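Local structure of galactitol 1-phosphate 5-dehydrogenase (Escherichia coli, 4UEJ) at residues Ile22-Gln25 with Asp26-Arg29; Asp74-Pro77 with Gly78-Val81; Glu214-Ala217 with Pro218-Gln221. The protein catalyses the zinc-dependent, NAD-linked oxidation of galactitol 1-phosphate to D-tagatose 6-phosphate, as a member of the zinc-containing alcohol dehydrogenase family. One frame throughout, in Å; residues are numbered along the deposited sequence.

Interaction 1 of 3, residues Ile22-Gln25 with Asp26-Arg29; sequences IKHQ and DEVR
A type I beta turn from His24 to Glu27, closed by the hydrogen bond from Glu27 N to His24 O at 3.1 Å, folds the chain back on itself, the directions of 22-25 and 26-29 lying 157° apart. It leads into strand 27-36 of the GroES-like domain and illustrates how a strand's first side chain can hold the loop that precedes it. Glu27 reaches back with its chain extended beyond CG. Glu27 OE1 is met almost end-on by Lys23 N at 2.9 Å, with an N-H...O angle of 163°; a weak second bond comes from His24 N at 3.2 Å. Glu27 OE2 forms a salt bridge with Lys124 of strand 120-124. A glutamine in its place would probably leave the ammonium of Lys124 without the negative charge that this buried carboxylate supplies. Ile22 slides past Glu27 in the opposite direction, CG2 lying 4.0 Å from Glu27 CB, while its CD1 reaches on to the backbone of Val28 and Arg29. The Arg29 guanidinium forms a salt bridge with Asp66. The His24 ring presents an edge to the Glu27 carboxylate, the planes 89° apart, with ND1 3.5 Å from OE2.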
loop_
_atom_site.group_PDB
_atom_site.type_symbol
_atom_site.label_atom_id
_atom_site.label_comp_id
_atom_site.label_asym_id
_atom_site.label_seq_id
_atom_site.Cartn_x
_atom_site.Cartn_y
_atom_site.Cartn_z
ATOM N N ILE A 22 39.558 19.567 -3.116
ATOM C CA ILE A 22 39.130 18.643 -4.153
ATOM C C ILE A 22 40.174 17.546 -4.263
ATOM O O ILE A 22 41.363 17.834 -4.413
ATOM C CB ILE A 22 38.951 19.353 -5.505
ATOM C CG1 ILE A 22 37.762 20.314 -5.433
ATOM C CG2 ILE A 22 38.765 18.343 -6.627
ATOM C CD1 ILE A 22 37.583 21.150 -6.674
ATOM N N LYS A 23 39.739 16.294 -4.172
ATOM C CA LYS A 23 40.678 15.172 -4.164
ATOM C C LYS A 23 40.559 14.263 -5.385
ATOM O O LYS A 23 41.440 13.431 -5.636
ATOM C CB LYS A 23 40.495 14.352 -2.884
ATOM C CG LYS A 23 41.079 15.038 -1.658
ATOM C CD LYS A 23 40.807 14.258 -0.388
ATOM C CE LYS A 23 41.514 14.895 0.797
ATOM N NZ LYS A 23 41.268 14.138 2.055
ATOM N N HIS A 24 39.488 14.447 -6.150
ATOM C CA HIS A 24 39.217 13.619 -7.320
ATOM C C HIS A 24 38.727 14.440 -8.502
ATOM O O HIS A 24 38.090 15.486 -8.328
ATOM C CB HIS A 24 38.181 12.544 -6.984
ATOM C CG HIS A 24 38.651 11.567 -5.954
ATOM N ND1 HIS A 24 38.361 11.703 -4.614
ATOM C CD2 HIS A 24 39.403 10.448 -6.066
ATOM C CE1 HIS A 24 38.914 10.706 -3.945
ATOM N NE2 HIS A 24 39.552 9.932 -4.803
ATOM N N GLN A 25 38.988 13.945 -9.706
ATOM C CA GLN A 25 38.741 14.729 -10.909
ATOM C C GLN A 25 37.263 15.040 -11.106
ATOM O O GLN A 25 36.921 15.996 -11.796
ATOM C CB GLN A 25 39.288 14.004 -12.141
ATOM C CG GLN A 25 38.554 12.725 -12.492
ATOM C CD GLN A 25 39.093 12.093 -13.762
ATOM O OE1 GLN A 25 39.909 12.688 -14.461
ATOM N NE2 GLN A 25 38.632 10.886 -14.069
ATOM N N ASP A 26 36.396 14.237 -10.492
ATOM C CA ASP A 26 34.960 14.392 -10.683
ATOM C C ASP A 26 34.276 15.083 -9.503
ATOM O O ASP A 26 33.053 15.008 -9.355
ATOM C CB ASP A 26 34.310 13.024 -10.960
ATOM C CG ASP A 26 34.377 12.069 -9.766
ATOM O OD1 ASP A 26 35.212 12.265 -8.858
ATOM O OD2 ASP A 26 33.587 11.101 -9.745
ATOM N N GLU A 27 35.057 15.772 -8.680
ATOM C CA GLU A 27 34.483 16.515 -7.562
ATOM C C GLU A 27 34.392 18.012 -7.834
ATOM O O GLU A 27 35.067 18.538 -8.716
ATOM C CB GLU A 27 35.297 16.281 -6.288
ATOM C CG GLU A 27 35.156 14.892 -5.740
ATOM C CD GLU A 27 36.008 14.660 -4.510
ATOM O OE1 GLU A 27 37.027 15.365 -4.333
ATOM O OE2 GLU A 27 35.647 13.780 -3.708
ATOM N N VAL A 28 33.537 18.689 -7.072
ATOM C CA VAL A 28 33.479 20.146 -7.073
ATOM C C VAL A 28 33.475 20.647 -5.637
ATOM O O VAL A 28 33.143 19.900 -4.716
ATOM C CB VAL A 28 32.216 20.683 -7.781
ATOM C CG1 VAL A 28 32.148 20.192 -9.216
ATOM C CG2 VAL A 28 30.972 20.258 -7.018
ATOM N N ARG A 29 33.835 21.909 -5.440
ATOM C CA ARG A 29 33.672 22.515 -4.128
ATOM C C ARG A 29 32.608 23.589 -4.207
ATOM O O ARG A 29 32.599 24.403 -5.128
ATOM C CB ARG A 29 34.982 23.116 -3.597
ATOM C CG ARG A 29 34.832 23.686 -2.193
ATOM C CD ARG A 29 36.168 23.912 -1.488
ATOM N NE ARG A 29 37.040 24.817 -2.227
ATOM C CZ ARG A 29 38.253 24.494 -2.657
ATOM N NH1 ARG A 29 38.740 23.283 -2.417
ATOM N NH2 ARG A 29 38.981 25.382 -3.323
#

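Interaction 2 of 3, residues Asp74-Pro77 with Gly78-Val81; sequences DLHP and GDAV
Asp79 lays its carboxylate across the backbone of His76, where OD2 accepts from His76 N at 2.8 Å. The approach is not in the plane of the acid: the donor stands above the carboxylate, 56° out of its plane, and the N-H...O angle is a moderate 145°. With CG anti to its own carbonyl carbon (chi1 -70°), the Asp79 side chain turns back over the loop, beside that of His76 and pointing the same way. OD2 also lies near the plane of the imidazole at its edge, 3.9 Å from His76 ND1, the ring standing steeply to the carboxylate. A second link runs the other way, from Asp79 N to His76 O at 3.0 Å, so that His76 is gripped through both its N-H and its carbonyl. Leu75 comes in obliquely, CD2 resting 3.7 Å from Asp79 OD2, whereas its CD1 branch points on to Val81 CG1 at 4.3 Å. These two apolar side chains are buried together against Ile65 of strand 60-68 and Val128 of strand 128-130. Pro77 and Gly78 form the corner; Gly78 has a positive phi, at which a beta carbon would be jammed against Pro77 O. Proline followed by glycine is a favoured pair at the centre of type II beta turns, and the turn here runs from His76 to Asp79 and delivers the chain into strand 80-83 of the GroES-like domain.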
loop_
_atom_site.group_PDB
_atom_site.type_symbol
_atom_site.label_atom_id
_atom_site.label_comp_id
_atom_site.label_asym_id
_atom_site.label_seq_id
_atom_site.Cartn_x
_atom_site.Cartn_y
_atom_site.Cartn_z
ATOM N N ASP A 74 31.424 20.780 -17.344
ATOM C CA ASP A 74 30.130 21.420 -17.553
ATOM C C ASP A 74 29.715 22.309 -16.381
ATOM O O ASP A 74 28.568 22.742 -16.296
ATOM C CB ASP A 74 29.058 20.362 -17.843
ATOM C CG ASP A 74 28.793 19.438 -16.663
ATOM O OD1 ASP A 74 29.644 19.334 -15.753
ATOM O OD2 ASP A 74 27.723 18.797 -16.660
ATOM N N LEU A 75 30.660 22.593 -15.493
ATOM C CA LEU A 75 30.439 23.545 -14.412
ATOM C C LEU A 75 31.670 24.404 -14.212
ATOM O O LEU A 75 32.792 23.973 -14.472
ATOM C CB LEU A 75 30.089 22.839 -13.105
ATOM C CG LEU A 75 28.673 22.301 -12.929
ATOM C CD1 LEU A 75 28.546 21.746 -11.531
ATOM C CD2 LEU A 75 27.628 23.383 -13.186
ATOM N N HIS A 76 31.455 25.624 -13.738
ATOM C CA HIS A 76 32.541 26.574 -13.591
ATOM C C HIS A 76 32.364 27.363 -12.305
ATOM O O HIS A 76 31.240 27.487 -11.808
ATOM C CB HIS A 76 32.594 27.498 -14.812
ATOM C CG HIS A 76 32.744 26.761 -16.107
ATOM N ND1 HIS A 76 31.676 26.197 -16.770
ATOM C CD2 HIS A 76 33.842 26.466 -16.843
ATOM C CE1 HIS A 76 32.107 25.599 -17.868
ATOM N NE2 HIS A 76 33.417 25.746 -17.934
ATOM N N PRO A 77 33.475 27.867 -11.741
ATOM C CA PRO A 77 33.403 28.738 -10.563
ATOM C C PRO A 77 32.393 29.872 -10.750
ATOM O O PRO A 77 32.423 30.572 -11.763
ATOM C CB PRO A 77 34.826 29.288 -10.447
ATOM C CG PRO A 77 35.681 28.227 -11.045
ATOM C CD PRO A 77 34.868 27.618 -12.159
ATOM N N GLY A 78 31.499 30.036 -9.783
ATOM C CA GLY A 78 30.477 31.061 -9.864
ATOM C C GLY A 78 29.110 30.525 -10.238
ATOM O O GLY A 78 28.103 31.190 -10.013
ATOM N N ASP A 79 29.066 29.321 -10.804
ATOM C CA ASP A 79 27.785 28.714 -11.163
ATOM C C ASP A 79 26.971 28.402 -9.918
ATOM O O ASP A 79 27.503 27.925 -8.917
ATOM C CB ASP A 79 27.986 27.437 -11.985
ATOM C CG ASP A 79 28.517 27.719 -13.376
ATOM O OD1 ASP A 79 28.526 28.902 -13.780
ATOM O OD2 ASP A 79 28.914 26.761 -14.069
ATOM N N ALA A 80 25.677 28.691 -9.988
ATOM C CA ALA A 80 24.763 28.412 -8.889
ATOM C C ALA A 80 24.309 26.967 -8.941
ATOM O O ALA A 80 23.966 26.466 -10.008
ATOM C CB ALA A 80 23.568 29.341 -8.950
ATOM N N VAL A 81 24.307 26.302 -7.789
ATOM C CA VAL A 81 23.873 24.911 -7.711
ATOM C C VAL A 81 23.048 24.639 -6.459
ATOM O O VAL A 81 23.159 25.349 -5.458
ATOM C CB VAL A 81 25.075 23.930 -7.718
ATOM C CG1 VAL A 81 25.804 23.980 -9.048
ATOM C CG2 VAL A 81 26.022 24.240 -6.567
#

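Interaction 3 of 3, residues Glu214-Ala217 with Pro218-Gln221; sequences EMSA and PQMQ
Gln219 OE1 is gripped by three donors: Ser216 N at 2.9 Å, Ser216 OG in a weak bond at 3.4 Å, and a water at 2.7 Å. The bond from Ser216 N is nearly straight, its N-H...O angle 166°, the donor tilted 21° from the amide's carbonyl plane. The same water also donates weakly to Glu214 O, tying the loop before the helix to the glutamine. Gln219 swings CG to the side of its backbone N, opposite its main-chain carbonyl carbon (chi1 -71°), which brings CG to 3.2 Å from Ser216 OG; the extended remainder carries OE1 on to Ser216 N. In return, Gln219 N gives a weak bond to Ser216 OG. This reciprocal pairing is a capping box, with Ser216 as N-cap of helix 217-223 in the Rossmann-type domain. The first turn continues with Met220 N hydrogen-bonded to Ser216 O, and Gln221 N to Ala217 O. The two methionines also meet: Met215 bends at its last torsion, bringing CE to 4.0 Å from Met220 CG, while Met220 CE lies 3.4 Å from Met215 O. Both side chains also touch Phe210 of strand 208-211, and Ala217 packs on helix 240-249.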
loop_
_atom_site.group_PDB
_atom_site.type_symbol
_atom_site.label_atom_id
_atom_site.label_comp_id
_atom_site.label_asym_id
_atom_site.label_seq_id
_atom_site.Cartn_x
_atom_site.Cartn_y
_atom_site.Cartn_z
ATOM N N GLU A 214 -9.171 18.643 16.565
ATOM C CA GLU A 214 -10.513 19.165 16.782
ATOM C C GLU A 214 -11.573 18.381 16.023
ATOM O O GLU A 214 -12.747 18.418 16.377
ATOM C CB GLU A 214 -10.574 20.633 16.377
ATOM C CG GLU A 214 -9.703 21.532 17.229
ATOM C CD GLU A 214 -9.693 22.961 16.735
ATOM O OE1 GLU A 214 -10.321 23.232 15.686
ATOM O OE2 GLU A 214 -9.055 23.813 17.391
ATOM N N MET A 215 -11.159 17.684 14.968
ATOM C CA MET A 215 -12.066 16.834 14.206
ATOM C C MET A 215 -11.624 15.385 14.261
ATOM O O MET A 215 -10.439 15.090 14.181
ATOM C CB MET A 215 -12.138 17.267 12.744
ATOM C CG MET A 215 -12.456 18.727 12.526
ATOM S SD MET A 215 -12.479 19.124 10.766
ATOM C CE MET A 215 -13.792 18.029 10.203
ATOM N N SER A 216 -12.591 14.489 14.390
ATOM C CA SER A 216 -12.348 13.053 14.298
ATOM C C SER A 216 -12.309 12.619 12.843
ATOM O O SER A 216 -12.728 13.367 11.965
ATOM C CB SER A 216 -13.443 12.289 15.024
ATOM O OG SER A 216 -14.673 12.507 14.356
ATOM N N ALA A 217 -11.842 11.399 12.583
ATOM C CA ALA A 217 -11.816 10.912 11.211
ATOM C C ALA A 217 -13.212 10.825 10.575
ATOM O O ALA A 217 -13.365 11.196 9.414
ATOM C CB ALA A 217 -11.108 9.558 11.132
ATOM N N PRO A 218 -14.231 10.338 11.315
ATOM C CA PRO A 218 -15.547 10.309 10.664
ATOM C C PRO A 218 -16.056 11.698 10.301
ATOM O O PRO A 218 -16.734 11.864 9.284
ATOM C CB PRO A 218 -16.451 9.668 11.720
ATOM C CG PRO A 218 -15.532 8.865 12.561
ATOM C CD PRO A 218 -14.256 9.637 12.613
ATOM N N GLN A 219 -15.723 12.689 11.118
ATOM C CA GLN A 219 -16.123 14.052 10.817
ATOM C C GLN A 219 -15.455 14.534 9.545
ATOM O O GLN A 219 -16.081 15.199 8.723
ATOM C CB GLN A 219 -15.799 14.977 11.982
ATOM C CG GLN A 219 -16.712 14.729 13.173
ATOM C CD GLN A 219 -16.355 15.571 14.372
ATOM O OE1 GLN A 219 -15.182 15.817 14.645
ATOM N NE2 GLN A 219 -17.373 16.021 15.101
ATOM N N MET A 220 -14.188 14.187 9.381
ATOM C CA MET A 220 -13.473 14.541 8.161
ATOM C C MET A 220 -14.042 13.788 6.963
ATOM O O MET A 220 -14.189 14.351 5.880
ATOM C CB MET A 220 -11.984 14.250 8.298
ATOM C CG MET A 220 -11.298 15.025 9.398
ATOM S SD MET A 220 -9.555 14.589 9.416
ATOM C CE MET A 220 -9.065 15.179 11.027
ATOM N N GLN A 221 -14.368 12.512 7.152
ATOM C CA GLN A 221 -14.892 11.725 6.048
ATOM C C GLN A 221 -16.215 12.288 5.578
ATOM O O GLN A 221 -16.526 12.260 4.388
ATOM C CB GLN A 221 -15.067 10.254 6.448
ATOM C CG GLN A 221 -14.358 9.316 5.510
ATOM C CD GLN A 221 -14.688 7.855 5.747
ATOM O OE1 GLN A 221 -14.910 7.426 6.877
ATOM N NE2 GLN A 221 -14.723 7.082 4.673
HETATM O O HOH W 1 -14.564 15.789 17.263
#

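Overall arrangement
All three contacts show a polar side chain reaching back to the main chain just before a strand or helix begins, yet they serve two different domains. Interactions 1 and 2 share the GroES-like domain and its mixed sheet; their centres are about 13 Å apart and their nearest atoms about 5 Å, without touching. Strand 60-68 pairs with both strands they open. Interaction 3 belongs to the Rossmann-type domain, which in this family binds NAD, its centre about 54 Å from that of interaction 1 and about 50 Å from that of interaction 2, across the chain's centre. None holds a zinc ligand: Asp26 lies about 12 Å, side chain to side chain, from Cys89 of the four-cysteine zinc site, and Val81 about 11 Å from Glu144, a probable catalytic-zinc ligand.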